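Local atomic coordinates of metal-bound toxin (Helicobacter pylori, PDB entry 4NRN), a protein that binds two zinc ions and, as a RelE-family toxin of a type II toxin-antitoxin system, probably acts as an RNA endonuclease. Residues K8-D11 and K12-I16; D23-L26 and L27-V30. All coordinates share one frame; numbering follows the deposited sequence.

Leu14 of contact 1 packs on Leu24 and Leu27 of contact 2, joining two short helices that are consecutive in the chain. Contact 1 lies on helix 8-19 and contact 2 on helix 24-35, with centres about 15 Å apart. Their apolar sides meet: Leu14 CD1 reaches Leu24 CD2 at 3.6 Å, while CD2 of Leu27 lies 3.9 Å from Leu14 CD2 and 4.1 Å from Phe10 CZ. Neither contact contributes a zinc ligand. The side chain of Val30 comes within about 8 Å of that of His60, a zinc ligand, and the side chain of Asp13 stays about 12 Å from that of His86, the predicted proton donor.

Contact 1 (K8-D11 and K12-I16); sequences KKFD and KDLKI
Lys8 meets Lys12 one turn further along the helix, and its carbonyl oxygen is the shared acceptor. Lys12 N reaches Lys8 O in a weak bond of 3.3 Å, and Lys12 NZ adds a second weak one at 3.4 Å. The ammonium returns to the backbone because the Lys12 chain, extended as far as CE, bends at its last torsion (chi4 78°). A water donates to Lys8 O and weakly accepts from Lys12 NZ, closing a small polar ring at the surface.

Lys9 O receives Asp13 N at 2.9 Å, with an N-H...O angle of 167°. The carboxylate of Asp13 folds back beside this carbonyl but is held from outside, by a salt bridge from Arg82 and a bond from the backbone N of Leu83.

Phe10 O accepts from Leu14 N at 3.0 Å, and CE2 of the Phe10 ring touches Leu14 CD2 at 4.0 Å in an oblique approach. Four residues apart, the two share a side of the helix; with CG anti to the backbone N in both (chi1 174° in Phe10), their side chains run in a similar direction.

Asp11 O takes Lys15 N in a nearly straight bond of 3.0 Å, while Asp11 OD1 is hydrogen-bonded to Thr6 OG1.

The whole is an amphipathic alpha-helix: lysines occupy its outer side, while Phe10 rests on Leu80 and Leu83 of strand 77-84 and Leu14 on Leu83, with helix 24-35 alongside, in the alpha/beta fold of a RelE-family toxin.

Contact 2 (D23-L26 and L27-V30); sequences DLKL and LYKV
Tyr28 lays its ring over the carbonyl of Leu24, a packing that spans the first turn of helix 24-35. Leu24 O sits 3.2 Å above the ring plane, over its centre, while the same oxygen accepts Tyr28 N at 2.9 Å. With CG anti to its own carbonyl carbon (chi1 -52°), the tyrosine folds back along the helix toward its N-terminal end. The outer part of the ring therefore crosses Leu24, with Tyr28 CZ 3.5 Å from Leu24 CB, and Tyr28 CD2 comes obliquely to 3.5 Å from Lys25 CA.

Among the backbone bonds, Lys29 N to Lys25 O is more bent, with an N-H...O angle of 147°, than Val30 N to Leu26 O, which is long at 3.3 Å. Asp23 supplies the N-cap: its OD1 accepts Lys25 N at 3.1 Å, from above the carboxylate plane, and so satisfies an N-H of the first turn that has no preceding helical carbonyl. The Lys29 chain, bent at its last two torsions, brings NZ to a hydrogen bond with the hydroxyl of Tyr44. A capped, amphipathic helix packed against its neighbour, helix 8-19, is the result, one of the helices that accompany the sheet in this RelE-family fold.

The apolar contacts lie along the helix at spacings of three and four residues. Leu24 CD2 and Leu27 CD2 are 4.3 Å apart; Leu24 also touches Val18 of helix 8-19, and Leu27 touches Phe22. Leu26 and Val30 run alongside each other, meeting through Leu26 CD1 and Val30 CG2 at 4.2 Å; beyond them, Leu26 reaches Tyr44 and Val30 packs on Leu61.

Contact 1 (K8-D11 and K12-I16)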
# COMPACT_ATOMS: atom_id res chain seq x y z
N LYS A 8 9.93 3.64 -7.06
CA LYS A 8 11.31 3.27 -6.70
C LYS A 8 11.51 3.29 -5.17
O LYS A 8 12.31 2.51 -4.65
CB LYS A 8 12.34 4.17 -7.40
CG LYS A 8 12.36 4.07 -8.92
CD LYS A 8 13.48 4.96 -9.51
CE LYS A 8 13.42 5.02 -11.04
NZ LYS A 8 14.48 5.89 -11.65
N LYS A 9 10.79 4.17 -4.46
CA LYS A 9 10.87 4.23 -3.00
C LYS A 9 10.18 3.02 -2.37
O LYS A 9 10.68 2.46 -1.40
CB LYS A 9 10.24 5.51 -2.43
CG LYS A 9 10.97 6.78 -2.78
CD LYS A 9 10.15 8.00 -2.35
CE LYS A 9 10.72 9.30 -2.93
NZ LYS A 9 9.70 10.38 -3.01
N PHE A 10 9.03 2.65 -2.91
CA PHE A 10 8.34 1.46 -2.43
C PHE A 10 9.23 0.23 -2.54
O PHE A 10 9.31 -0.57 -1.61
CB PHE A 10 7.05 1.22 -3.21
CG PHE A 10 6.38 -0.07 -2.83
CD1 PHE A 10 5.37 -0.10 -1.88
CD2 PHE A 10 6.77 -1.27 -3.42
CE1 PHE A 10 4.76 -1.29 -1.53
CE2 PHE A 10 6.16 -2.47 -3.07
CZ PHE A 10 5.15 -2.48 -2.12
N ASP A 11 9.89 0.08 -3.69
CA ASP A 11 10.74 -1.08 -3.90
C ASP A 11 11.83 -1.15 -2.82
O ASP A 11 12.10 -2.21 -2.26
CB ASP A 11 11.34 -1.07 -5.31
CG ASP A 11 10.27 -1.25 -6.40
OD1 ASP A 11 9.21 -1.83 -6.11
OD2 ASP A 11 10.51 -0.81 -7.55
N LYS A 12 12.44 -0.01 -2.51
CA LYS A 12 13.44 0.01 -1.45
C LYS A 12 12.83 -0.34 -0.09
O LYS A 12 13.40 -1.13 0.66
CB LYS A 12 14.19 1.34 -1.41
CG LYS A 12 15.05 1.58 -2.65
CD LYS A 12 15.57 3.01 -2.70
CE LYS A 12 16.41 3.26 -3.95
NZ LYS A 12 15.57 3.46 -5.16
N ASP A 13 11.67 0.24 0.22
CA ASP A 13 10.96 -0.04 1.48
C ASP A 13 10.77 -1.54 1.69
O ASP A 13 11.00 -2.07 2.79
CB ASP A 13 9.58 0.62 1.48
CG ASP A 13 9.65 2.12 1.61
OD1 ASP A 13 10.75 2.66 1.90
OD2 ASP A 13 8.59 2.78 1.44
N LEU A 14 10.34 -2.23 0.64
CA LEU A 14 10.02 -3.64 0.72
C LEU A 14 11.28 -4.49 0.87
O LEU A 14 11.35 -5.34 1.77
CB LEU A 14 9.24 -4.07 -0.52
CG LEU A 14 8.67 -5.48 -0.51
CD1 LEU A 14 7.68 -5.67 0.64
CD2 LEU A 14 8.02 -5.78 -1.85
N LYS A 15 12.26 -4.25 -0.00
CA LYS A 15 13.57 -4.92 0.05
C LYS A 15 14.09 -4.93 1.48
O LYS A 15 14.46 -5.97 2.02
CB LYS A 15 14.55 -4.18 -0.86
CG LYS A 15 15.82 -4.93 -1.17
CD LYS A 15 15.61 -5.95 -2.29
CE LYS A 15 16.88 -6.77 -2.56
NZ LYS A 15 16.67 -7.87 -3.54
N ILE A 16 14.11 -3.74 2.08
CA ILE A 16 14.48 -3.54 3.47
C ILE A 16 13.60 -4.35 4.43
O ILE A 16 14.10 -5.06 5.31
CB ILE A 16 14.41 -2.03 3.82
CG1 ILE A 16 15.52 -1.28 3.08
CG2 ILE A 16 14.51 -1.79 5.31
CD1 ILE A 16 15.27 0.22 2.88
O HOH W 1 14.08 0.86 -6.52

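Contact 2 (D23-L26 and L27-V30)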
# COMPACT_ATOMS: atom_id res chain seq x y z
N ASP A 23 6.43 -10.62 6.10
CA ASP A 23 5.79 -11.68 5.32
C ASP A 23 5.18 -11.14 4.03
O ASP A 23 4.18 -10.43 4.06
CB ASP A 23 4.71 -12.38 6.15
CG ASP A 23 4.24 -13.68 5.53
OD1 ASP A 23 4.64 -13.96 4.38
OD2 ASP A 23 3.49 -14.43 6.19
N LEU A 24 5.76 -11.48 2.89
CA LEU A 24 5.27 -10.93 1.63
C LEU A 24 3.83 -11.36 1.36
O LEU A 24 3.08 -10.69 0.65
CB LEU A 24 6.19 -11.34 0.47
CG LEU A 24 7.52 -10.58 0.48
CD1 LEU A 24 8.58 -11.29 -0.35
CD2 LEU A 24 7.31 -9.15 0.00
N LYS A 25 3.43 -12.48 1.94
CA LYS A 25 2.09 -12.99 1.72
C LYS A 25 1.04 -12.04 2.32
O LYS A 25 -0.11 -11.99 1.85
CB LYS A 25 1.97 -14.41 2.29
CG LYS A 25 2.93 -15.40 1.61
CD LYS A 25 3.15 -16.68 2.44
CE LYS A 25 4.42 -17.42 1.99
NZ LYS A 25 4.88 -18.46 2.96
N LEU A 26 1.44 -11.28 3.33
CA LEU A 26 0.57 -10.25 3.90
C LEU A 26 0.30 -9.20 2.84
O LEU A 26 -0.83 -8.77 2.65
CB LEU A 26 1.22 -9.61 5.12
CG LEU A 26 0.56 -8.40 5.78
CD1 LEU A 26 -0.95 -8.59 5.95
CD2 LEU A 26 1.22 -8.10 7.14
N LEU A 27 1.37 -8.79 2.15
CA LEU A 27 1.29 -7.81 1.07
C LEU A 27 0.47 -8.30 -0.12
O LEU A 27 -0.40 -7.57 -0.61
CB LEU A 27 2.70 -7.42 0.60
CG LEU A 27 2.77 -6.42 -0.55
CD1 LEU A 27 2.33 -5.05 -0.08
CD2 LEU A 27 4.19 -6.36 -1.11
N TYR A 28 0.75 -9.52 -0.59
CA TYR A 28 0.04 -10.08 -1.75
C TYR A 28 -1.46 -10.09 -1.51
O TYR A 28 -2.24 -9.85 -2.42
CB TYR A 28 0.44 -11.53 -2.04
CG TYR A 28 1.92 -11.83 -2.17
CD1 TYR A 28 2.80 -10.93 -2.76
CD2 TYR A 28 2.42 -13.05 -1.73
CE1 TYR A 28 4.16 -11.23 -2.88
CE2 TYR A 28 3.77 -13.36 -1.84
CZ TYR A 28 4.63 -12.45 -2.42
OH TYR A 28 5.97 -12.77 -2.54
N LYS A 29 -1.85 -10.40 -0.28
CA LYS A 29 -3.26 -10.56 0.06
C LYS A 29 -3.96 -9.20 0.03
O LYS A 29 -5.04 -9.07 -0.54
CB LYS A 29 -3.39 -11.22 1.43
CG LYS A 29 -4.82 -11.42 1.91
CD LYS A 29 -4.93 -12.63 2.82
CE LYS A 29 -4.06 -12.51 4.06
NZ LYS A 29 -4.75 -11.76 5.15
N VAL A 30 -3.34 -8.20 0.63
CA VAL A 30 -3.88 -6.84 0.63
C VAL A 30 -3.86 -6.18 -0.76
O VAL A 30 -4.86 -5.60 -1.19
CB VAL A 30 -3.15 -5.92 1.66
CG1 VAL A 30 -3.77 -4.52 1.68
CG2 VAL A 30 -3.18 -6.54 3.05